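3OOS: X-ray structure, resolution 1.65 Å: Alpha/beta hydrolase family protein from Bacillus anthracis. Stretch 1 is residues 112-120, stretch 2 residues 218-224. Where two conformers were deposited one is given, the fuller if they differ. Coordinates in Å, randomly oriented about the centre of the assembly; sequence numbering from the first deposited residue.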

# COMPACT_ATOMS: atom_id res chain seq x y z
N ALA A 112 2.04 16.93 2.47
CA ALA A 112 0.93 17.65 1.83
C ALA A 112 -0.45 17.38 2.42
O ALA A 112 -1.41 17.19 1.67
CB ALA A 112 0.94 17.36 0.32
N GLN A 113 -0.56 17.38 3.74
CA GLN A 113 -1.84 17.07 4.39
C GLN A 113 -2.97 18.01 3.99
O GLN A 113 -4.14 17.62 4.02
CB GLN A 113 -1.73 17.00 5.92
CG GLN A 113 -1.32 18.30 6.59
CD GLN A 113 -1.32 18.19 8.11
OE1 GLN A 113 -2.31 17.77 8.71
NE2 GLN A 113 -0.21 18.58 8.73
N GLU A 114 -2.63 19.23 3.59
CA GLU A 114 -3.64 20.22 3.22
C GLU A 114 -4.45 19.78 2.00
O GLU A 114 -5.58 20.22 1.81
CB GLU A 114 -3.02 21.61 2.99
CG GLU A 114 -4.05 22.67 2.60
CD GLU A 114 -3.57 24.08 2.83
OE1 GLU A 114 -3.46 24.49 4.00
OE2 GLU A 114 -3.33 24.79 1.82
N SER A 115 -3.87 18.90 1.19
CA SER A 115 -4.55 18.36 0.01
C SER A 115 -5.38 17.11 0.31
O SER A 115 -6.04 16.58 -0.59
CB SER A 115 -3.53 18.02 -1.08
OG SER A 115 -2.83 19.18 -1.48
N LEU A 116 -5.35 16.64 1.55
CA LEU A 116 -5.99 15.37 1.90
C LEU A 116 -7.22 15.53 2.80
O LEU A 116 -7.19 16.27 3.78
CB LEU A 116 -4.99 14.43 2.58
CG LEU A 116 -3.75 14.02 1.78
CD1 LEU A 116 -2.78 13.26 2.67
CD2 LEU A 116 -4.11 13.18 0.55
N THR A 117 -8.29 14.83 2.44
CA THR A 117 -9.50 14.78 3.27
C THR A 117 -9.30 13.81 4.44
O THR A 117 -9.93 13.95 5.49
CB THR A 117 -10.73 14.32 2.46
OG1 THR A 117 -10.45 13.06 1.84
CG2 THR A 117 -11.09 15.34 1.39
N LYS A 118 -8.43 12.82 4.22
CA LYS A 118 -8.16 11.75 5.18
C LYS A 118 -7.05 10.85 4.65
O LYS A 118 -6.75 10.87 3.45
CB LYS A 118 -9.41 10.88 5.40
CG LYS A 118 -9.82 10.03 4.19
CD LYS A 118 -11.25 9.53 4.29
CE LYS A 118 -12.25 10.61 3.88
NZ LYS A 118 -13.66 10.25 4.19
N ILE A 119 -6.45 10.07 5.54
CA ILE A 119 -5.62 8.94 5.13
C ILE A 119 -6.16 7.64 5.73
O ILE A 119 -6.71 7.64 6.85
CB ILE A 119 -4.11 9.10 5.47
CG1 ILE A 119 -3.91 9.43 6.96
CG2 ILE A 119 -3.47 10.15 4.55
CD1 ILE A 119 -2.45 9.47 7.41
N ILE A 120 -6.05 6.57 4.96
CA ILE A 120 -6.32 5.22 5.44
C ILE A 120 -4.99 4.48 5.34
O ILE A 120 -4.36 4.47 4.28
CB ILE A 120 -7.43 4.51 4.62
CG1 ILE A 120 -8.80 5.09 4.99
CG2 ILE A 120 -7.45 3.01 4.89
CD1 ILE A 120 -9.33 6.10 4.03
N LYS A 218 2.99 13.73 14.77
CA LYS A 218 2.35 14.49 15.84
C LYS A 218 1.72 15.78 15.31
O LYS A 218 0.90 16.41 15.99
CB LYS A 218 3.37 14.80 16.94
CG LYS A 218 3.96 13.55 17.60
CD LYS A 218 5.07 13.90 18.59
CE LYS A 218 5.33 12.74 19.54
NZ LYS A 218 6.58 12.92 20.32
N PHE A 219 2.11 16.18 14.10
CA PHE A 219 1.62 17.41 13.49
C PHE A 219 0.68 17.16 12.31
O PHE A 219 0.27 18.10 11.62
CB PHE A 219 2.80 18.32 13.12
CG PHE A 219 3.67 18.67 14.29
CD1 PHE A 219 3.31 19.68 15.17
CD2 PHE A 219 4.84 17.95 14.54
CE1 PHE A 219 4.10 19.99 16.27
CE2 PHE A 219 5.65 18.26 15.64
CZ PHE A 219 5.27 19.28 16.50
N VAL A 220 0.33 15.89 12.10
CA VAL A 220 -0.67 15.49 11.11
C VAL A 220 -2.06 15.64 11.75
O VAL A 220 -2.37 14.98 12.75
CB VAL A 220 -0.43 14.04 10.62
CG1 VAL A 220 -1.60 13.53 9.77
CG2 VAL A 220 0.88 13.97 9.82
N LYS A 221 -2.88 16.52 11.18
CA LYS A 221 -4.13 16.94 11.81
C LYS A 221 -5.39 16.40 11.12
O LYS A 221 -6.50 16.58 11.63
CB LYS A 221 -4.20 18.48 11.90
CG LYS A 221 -2.97 19.16 12.54
CD LYS A 221 -2.53 18.53 13.88
CE LYS A 221 -3.56 18.71 15.00
NZ LYS A 221 -3.78 20.14 15.38
N ILE A 222 -5.20 15.72 10.00
CA ILE A 222 -6.31 15.18 9.21
C ILE A 222 -6.85 13.87 9.79
O ILE A 222 -6.12 13.17 10.51
CB ILE A 222 -5.90 14.96 7.72
CG1 ILE A 222 -4.83 13.87 7.61
CG2 ILE A 222 -5.43 16.27 7.09
CD1 ILE A 222 -4.38 13.60 6.18
N PRO A 223 -8.13 13.54 9.49
CA PRO A 223 -8.64 12.24 9.93
C PRO A 223 -7.76 11.11 9.39
O PRO A 223 -7.42 11.09 8.21
CB PRO A 223 -10.03 12.18 9.28
CG PRO A 223 -10.44 13.60 9.19
CD PRO A 223 -9.19 14.35 8.86
N SER A 224 -7.37 10.20 10.28
CA SER A 224 -6.45 9.14 9.94
C SER A 224 -7.00 7.81 10.43
O SER A 224 -7.18 7.60 11.63
CB SER A 224 -5.08 9.42 10.55
OG SER A 224 -4.58 10.65 10.06

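How does a side chain from the first stretch grip a loop that has no regular structure? Gln-113 does it with both ends of its amide. Its CA-to-CB bond points toward the second stretch, and with chi1 in p and chi2 in t the side chain extends to lie against the backbone from Phe-219 to Lys-221. There NE2 of Gln-113 donates to O of Phe-219 at 3.0 Å, while OE1 of Gln-113 accepts from N of Lys-221 at 2.8 Å, the latter almost linear at 173°. A primary amide carries a donor and an acceptor side by side, so it can satisfy a carbonyl and an NH two residues apart. On the loop side both bonds use main-chain atoms.

Where do the two backbones meet directly? They come together at the other end, where Ile-119 and Ser-224 form a parallel bridge with their CA atoms 4.9 Å apart. N of Ile-119 donates to O of Pro-223 at 3.0 Å, and the same carbonyl receives a CA-H...O contact, with CA of Lys-118 lying 3.2 Å from O of Pro-223. A second such contact sets CA of Ser-224 3.4 Å from O of Ile-119. Proline has no backbone NH to donate; here it takes part through its carbonyl.

What fills the space between the amide clamp and the bridge? Ile-222 does, with its CA-to-CB bond pointing toward the first stretch. Its chi1 of 66° and chi2 of 180° extend CD1 to 3.7 Å from CB of Leu-116 and 3.9 Å from CG2 of Ile-119, while its CG2 rests 3.6 Å from O of Gln-113. The branched side chain thus touches both the short 3-10 segment and the strand. Leu-116 and Ile-119 are buried, and their aliphatic side chains suit this apolar setting. Pro-223 adds a contact of its own, its CD 3.5 Å from O of Thr-117.

How does a polar serine fit beside an isoleucine at the bridge? Ser-224 and Ile-119 send their side chains to the same face of the sheet, bringing OG of Ser-224 within 3.4 Å of CG1 of Ile-119. The hydroxyl is not left unpaired: with chi1 in m, OG of Ser-224 donates to O of Ile-222 at 3.0 Å. Altogether the two stretches bury 444 Å², counting both sides.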